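Local atomic coordinates of heme-binding protein HutZ (Vibrio cholerae, PDB entry 3TGV), a protein that binds heme and most likely degrades it to biliverdin, releasing the iron. Residues Arg93-Met105 and Leu116-Gln128. The protein carries 1 engineered substitution. Sequence-based numbering, arbitrary orientation.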
loop_
_atom_site.group_PDB
_atom_site.type_symbol
_atom_site.label_atom_id
_atom_site.label_comp_id
_atom_site.label_asym_id
_atom_site.label_seq_id
_atom_site.Cartn_x
_atom_site.Cartn_y
_atom_site.Cartn_z
ATOM N N ARG A 93 -4.662 22.224 -14.582
ATOM C CA ARG A 93 -4.285 23.251 -13.632
ATOM C C ARG A 93 -5.176 24.482 -13.746
ATOM O O ARG A 93 -5.423 24.992 -14.836
ATOM C CB ARG A 93 -2.818 23.637 -13.830
ATOM C CG ARG A 93 -2.326 24.699 -12.874
ATOM C CD ARG A 93 -0.805 24.766 -12.875
ATOM N NE ARG A 93 -0.278 24.776 -11.514
ATOM C CZ ARG A 93 0.417 23.783 -10.966
ATOM N NH1 ARG A 93 0.702 22.691 -11.669
ATOM N NH2 ARG A 93 0.844 23.890 -9.716
ATOM N N ASP A 94 -5.662 24.947 -12.603
ATOM C CA ASP A 94 -6.436 26.175 -12.538
ATOM C C ASP A 94 -7.832 26.062 -13.133
ATOM O O ASP A 94 -8.580 27.036 -13.141
ATOM C CB ASP A 94 -5.665 27.317 -13.190
ATOM C CG ASP A 94 -4.497 27.765 -12.351
ATOM O OD1 ASP A 94 -4.675 27.912 -11.120
ATOM O OD2 ASP A 94 -3.402 27.952 -12.921
ATOM N N SER A 95 -8.187 24.878 -13.622
ATOM C CA SER A 95 -9.560 24.637 -14.038
ATOM C C SER A 95 -10.470 24.694 -12.814
ATOM O O SER A 95 -9.999 24.691 -11.671
ATOM C CB SER A 95 -9.696 23.276 -14.724
ATOM O OG SER A 95 -9.522 22.210 -13.803
ATOM N N GLU A 96 -11.776 24.740 -13.051
ATOM C CA GLU A 96 -12.724 24.852 -11.956
ATOM C C GLU A 96 -12.613 23.664 -10.990
ATOM O O GLU A 96 -12.645 23.841 -9.773
ATOM C CB GLU A 96 -14.141 24.968 -12.504
ATOM C CG GLU A 96 -15.161 25.455 -11.492
ATOM C CD GLU A 96 -16.524 25.673 -12.119
ATOM O OE1 GLU A 96 -17.466 24.926 -11.773
ATOM O OE2 GLU A 96 -16.648 26.590 -12.964
ATOM N N LEU A 97 -12.477 22.458 -11.535
ATOM C CA LEU A 97 -12.285 21.277 -10.700
ATOM C C LEU A 97 -10.999 21.381 -9.881
ATOM O O LEU A 97 -10.970 21.015 -8.705
ATOM C CB LEU A 97 -12.274 20.006 -11.546
ATOM C CG LEU A 97 -12.310 18.684 -10.766
ATOM C CD1 LEU A 97 -13.348 18.745 -9.650
ATOM C CD2 LEU A 97 -12.590 17.500 -11.696
ATOM N N TRP A 98 -9.940 21.883 -10.508
ATOM C CA TRP A 98 -8.660 22.069 -9.834
ATOM C C TRP A 98 -8.811 22.952 -8.610
ATOM O O TRP A 98 -8.388 22.594 -7.511
ATOM C CB TRP A 98 -7.642 22.704 -10.781
ATOM C CG TRP A 98 -6.393 23.162 -10.096
ATOM C CD1 TRP A 98 -6.228 24.308 -9.362
ATOM C CD2 TRP A 98 -5.123 22.499 -10.086
ATOM N NE1 TRP A 98 -4.937 24.388 -8.895
ATOM C CE2 TRP A 98 -4.240 23.291 -9.330
ATOM C CE3 TRP A 98 -4.650 21.310 -10.651
ATOM C CZ2 TRP A 98 -2.912 22.931 -9.116
ATOM C CZ3 TRP A 98 -3.333 20.957 -10.440
ATOM C CH2 TRP A 98 -2.478 21.763 -9.678
ATOM N N CYS A 99 -9.409 24.120 -8.807
ATOM C CA CYS A 99 -9.559 25.078 -7.724
ATOM C C CYS A 99 -10.385 24.505 -6.574
ATOM O O CYS A 99 -10.050 24.697 -5.407
ATOM C CB CYS A 99 -10.167 26.379 -8.256
ATOM S SG CYS A 99 -9.179 27.147 -9.579
ATOM N N GLN A 100 -11.454 23.785 -6.902
ATOM C CA GLN A 100 -12.306 23.186 -5.875
ATOM C C GLN A 100 -11.550 22.162 -5.033
ATOM O O GLN A 100 -11.564 22.213 -3.800
ATOM C CB GLN A 100 -13.527 22.530 -6.513
ATOM C CG GLN A 100 -14.452 23.505 -7.215
ATOM C CD GLN A 100 -15.414 22.817 -8.166
ATOM O OE1 GLN A 100 -16.004 21.784 -7.838
ATOM N NE2 GLN A 100 -15.568 23.384 -9.359
ATOM N N VAL A 101 -10.888 21.229 -5.706
ATOM C CA VAL A 101 -10.168 20.168 -5.017
ATOM C C VAL A 101 -8.981 20.727 -4.228
ATOM O O VAL A 101 -8.748 20.320 -3.089
ATOM C CB VAL A 101 -9.706 19.068 -5.994
ATOM C CG1 VAL A 101 -8.919 17.984 -5.253
ATOM C CG2 VAL A 101 -10.907 18.463 -6.702
ATOM N N ILE A 102 -8.239 21.662 -4.820
ATOM C CA ILE A 102 -7.141 22.289 -4.095
ATOM C C ILE A 102 -7.671 22.922 -2.809
ATOM O O ILE A 102 -7.107 22.740 -1.725
ATOM C CB ILE A 102 -6.420 23.364 -4.933
ATOM C CG1 ILE A 102 -5.739 22.743 -6.156
ATOM C CG2 ILE A 102 -5.391 24.080 -4.086
ATOM C CD1 ILE A 102 -4.713 21.681 -5.826
ATOM N N ALA A 103 -8.761 23.669 -2.937
ATOM C CA ALA A 103 -9.435 24.239 -1.776
ATOM C C ALA A 103 -9.726 23.170 -0.725
ATOM O O ALA A 103 -9.346 23.311 0.435
ATOM C CB ALA A 103 -10.730 24.911 -2.202
ATOM N N GLN A 104 -10.408 22.102 -1.141
ATOM C CA GLN A 104 -10.751 21.010 -0.236
ATOM C C GLN A 104 -9.507 20.456 0.445
ATOM O O GLN A 104 -9.489 20.247 1.655
ATOM C CB GLN A 104 -11.492 19.896 -0.988
ATOM C CG GLN A 104 -12.019 18.780 -0.098
ATOM C CD GLN A 104 -12.878 17.785 -0.851
ATOM O OE1 GLN A 104 -13.033 17.868 -2.077
ATOM N NE2 GLN A 104 -13.458 16.836 -0.116
ATOM N N MET A 105 -8.459 20.238 -0.342
ATOM C CA MET A 105 -7.202 19.704 0.173
ATOM C C MET A 105 -6.558 20.628 1.189
ATOM O O MET A 105 -6.043 20.170 2.207
ATOM C CB MET A 105 -6.233 19.418 -0.970
ATOM C CG MET A 105 -6.643 18.245 -1.836
ATOM S SD MET A 105 -5.347 17.783 -3.000
ATOM C CE MET A 105 -4.105 18.999 -2.623
ATOM N N LEU A 116 2.792 23.186 -2.298
ATOM C CA LEU A 116 2.672 22.076 -3.231
ATOM C C LEU A 116 1.886 22.449 -4.483
ATOM O O LEU A 116 2.276 22.103 -5.599
ATOM C CB LEU A 116 2.036 20.864 -2.542
ATOM C CG LEU A 116 2.864 20.302 -1.388
ATOM C CD1 LEU A 116 2.299 18.966 -0.936
ATOM C CD2 LEU A 116 4.312 20.151 -1.817
ATOM N N SER A 117 0.784 23.162 -4.299
ATOM C CA SER A 117 -0.079 23.511 -5.419
ATOM C C SER A 117 0.555 24.556 -6.344
ATOM O O SER A 117 -0.027 24.909 -7.376
ATOM C CB SER A 117 -1.427 24.021 -4.913
ATOM O OG SER A 117 -1.295 25.326 -4.377
ATOM N N GLN A 118 1.739 25.048 -5.977
ATOM C CA GLN A 118 2.450 26.029 -6.792
ATOM C C GLN A 118 3.454 25.347 -7.705
ATOM O O GLN A 118 3.817 25.885 -8.753
ATOM C CB GLN A 118 3.205 27.035 -5.916
ATOM C CG GLN A 118 2.421 27.559 -4.734
ATOM C CD GLN A 118 1.143 28.256 -5.146
ATOM O OE1 GLN A 118 0.316 28.603 -4.302
ATOM N NE2 GLN A 118 0.971 28.466 -6.449
ATOM N N LEU A 119 3.909 24.169 -7.293
ATOM C CA LEU A 119 4.995 23.484 -7.978
ATOM C C LEU A 119 4.537 22.810 -9.263
ATOM O O LEU A 119 3.470 22.188 -9.301
ATOM C CB LEU A 119 5.621 22.454 -7.049
ATOM C CG LEU A 119 6.023 22.998 -5.683
ATOM C CD1 LEU A 119 6.634 21.886 -4.853
ATOM C CD2 LEU A 119 6.997 24.155 -5.844
ATOM N N GLN A 120 5.351 22.916 -10.310
ATOM C CA GLN A 120 4.964 22.396 -11.617
ATOM C C GLN A 120 4.991 20.872 -11.696
ATOM O O GLN A 120 4.174 20.279 -12.408
ATOM C CB GLN A 120 5.790 23.020 -12.753
ATOM C CG GLN A 120 7.144 22.374 -13.022
ATOM C CD GLN A 120 7.536 22.458 -14.495
ATOM O OE1 GLN A 120 6.720 22.207 -15.384
ATOM N NE2 GLN A 120 8.785 22.822 -14.755
ATOM N N ASP A 121 5.903 20.221 -10.974
ATOM C CA ASP A 121 5.874 18.757 -10.996
ATOM C C ASP A 121 4.734 18.148 -10.171
ATOM O O ASP A 121 4.491 16.948 -10.250
ATOM C CB ASP A 121 7.232 18.091 -10.693
ATOM C CG ASP A 121 7.984 18.759 -9.577
ATOM O OD1 ASP A 121 7.489 18.755 -8.432
ATOM O OD2 ASP A 121 9.091 19.264 -9.845
ATOM N N PHE A 122 4.018 18.962 -9.404
ATOM C CA PHE A 122 2.873 18.423 -8.676
ATOM C C PHE A 122 1.609 18.449 -9.500
ATOM O O PHE A 122 1.109 19.510 -9.861
ATOM C CB PHE A 122 2.680 19.091 -7.321
ATOM C CG PHE A 122 3.471 18.442 -6.231
ATOM C CD1 PHE A 122 4.777 18.821 -5.992
ATOM C CD2 PHE A 122 2.917 17.424 -5.466
ATOM C CE1 PHE A 122 5.519 18.217 -4.998
ATOM C CE2 PHE A 122 3.651 16.812 -4.467
ATOM C CZ PHE A 122 4.953 17.210 -4.232
ATOM N N MET A 123 1.115 17.253 -9.799
ATOM C CA MET A 123 -0.030 17.064 -10.665
ATOM C C MET A 123 -1.220 16.604 -9.834
ATOM O O MET A 123 -1.052 15.894 -8.842
ATOM C CB MET A 123 0.293 15.999 -11.711
ATOM C CG MET A 123 1.607 16.213 -12.421
ATOM S SD MET A 123 2.037 14.803 -13.456
ATOM C CE MET A 123 2.357 15.644 -15.011
ATOM N N LEU A 124 -2.419 17.000 -10.243
ATOM C CA LEU A 124 -3.632 16.582 -9.549
ATOM C C LEU A 124 -4.359 15.516 -10.356
ATOM O O LEU A 124 -4.771 15.760 -11.489
ATOM C CB LEU A 124 -4.541 17.787 -9.318
ATOM C CG LEU A 124 -5.918 17.553 -8.694
ATOM C CD1 LEU A 124 -5.794 16.994 -7.280
ATOM C CD2 LEU A 124 -6.695 18.854 -8.690
ATOM N N PHE A 125 -4.509 14.329 -9.780
ATOM C CA PHE A 125 -5.202 13.246 -10.472
ATOM C C PHE A 125 -6.565 12.975 -9.854
ATOM O O PHE A 125 -6.683 12.853 -8.640
ATOM C CB PHE A 125 -4.377 11.952 -10.462
ATOM C CG PHE A 125 -3.164 11.989 -11.357
ATOM C CD1 PHE A 125 -3.224 11.490 -12.650
ATOM C CD2 PHE A 125 -1.971 12.511 -10.902
ATOM C CE1 PHE A 125 -2.115 11.518 -13.474
ATOM C CE2 PHE A 125 -0.861 12.544 -11.721
ATOM C CZ PHE A 125 -0.934 12.048 -13.009
ATOM N N ARG A 126 -7.586 12.890 -10.700
ATOM C CA ARG A 126 -8.892 12.386 -10.278
ATOM C C ARG A 126 -8.958 10.874 -10.444
ATOM O O ARG A 126 -8.613 10.345 -11.497
ATOM C CB ARG A 126 -10.020 13.029 -11.084
ATOM C CG ARG A 126 -11.259 12.159 -11.119
ATOM C CD ARG A 126 -12.550 12.944 -11.233
ATOM N NE ARG A 126 -12.793 13.437 -12.581
ATOM C CZ ARG A 126 -14.006 13.597 -13.102
ATOM N NH1 ARG A 126 -15.087 13.288 -12.389
ATOM N NH2 ARG A 126 -14.141 14.062 -14.339
ATOM N N LEU A 127 -9.401 10.176 -9.405
ATOM C CA LEU A 127 -9.503 8.726 -9.470
ATOM C C LEU A 127 -10.947 8.303 -9.282
ATOM O O LEU A 127 -11.556 8.613 -8.261
ATOM C CB LEU A 127 -8.643 8.088 -8.387
ATOM C CG LEU A 127 -7.271 8.714 -8.194
ATOM C CD1 LEU A 127 -6.593 8.049 -7.020
ATOM C CD2 LEU A 127 -6.441 8.575 -9.452
ATOM N N GLN A 128 -11.477 7.576 -10.263
ATOM C CA GLN A 128 -12.884 7.183 -10.280
ATOM C C GLN A 128 -13.044 5.672 -10.279
ATOM O O GLN A 128 -12.584 4.991 -11.199
ATOM C CB GLN A 128 -13.583 7.770 -11.506
ATOM C CG GLN A 128 -13.342 9.256 -11.677
ATOM C CD GLN A 128 -14.156 9.854 -12.796
ATOM O OE1 GLN A 128 -13.660 10.042 -13.912
ATOM N NE2 GLN A 128 -15.413 10.168 -12.507
#
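Leu124 pushes its side chain from strand 122-128 against helix 96-105, and Trp98 and Val101 close round it. Its CB lies 3.6 Å from Trp98 CZ3, meeting the indole obliquely. Chi1 (176°) carries CG anti to the backbone N, and from there the methyls diverge as chi2 (63°) directs: CD2 goes to Trp98 CE3, while CD1 reaches Val101 CG1 at 3.9 Å, with Met105 SD a little farther off. A branched aliphatic tip suits this place, since one methyl can reach the indole while both touch Val101.

The indole is itself sandwiched. Ile102 CG1 sits 3.3 Å above one face; the opposite face carries Arg93 CA and Asp94 N, and Ser117 O approaches the edge in the ring plane. A broad, flat tryptophan ring has room for both layers. Ile102 also turns CG2 and CD1 to Ser117 CB, tying the helix to the type I turn 116-119. In this split-barrel, FMN-binding type of fold the helix lies almost square across the strand, at 96°, and Val101 also touches Phe43 of strand 41-47, which pairs with strand 122-129, and Val36 of strand 28-38, next in the sheet.

Arg93 stretches its long chain alongside the indole, bending at chi3, to bring its guanidinium to the turn; Trp98 CH2 lies over the centre of one guanidinium face. NH2 donates to Leu119 O at 3.2 Å and, weakly, to Ser117 O at 2.7 Å. The Leu119 bond comes from above the carbonyl plane, and Phe122 N reaches the same oxygen from the opposite face. Arginine suits the place: its long arm reaches the turn, and NH2 has two N-H groups for two carbonyls.

At the other end Leu97 CD2, an apolar methyl, rests over one flat face of the Arg126 guanidinium, leaving the in-plane N-H groups to polar partners; NH1 is hydrogen-bonded to Glu40 O.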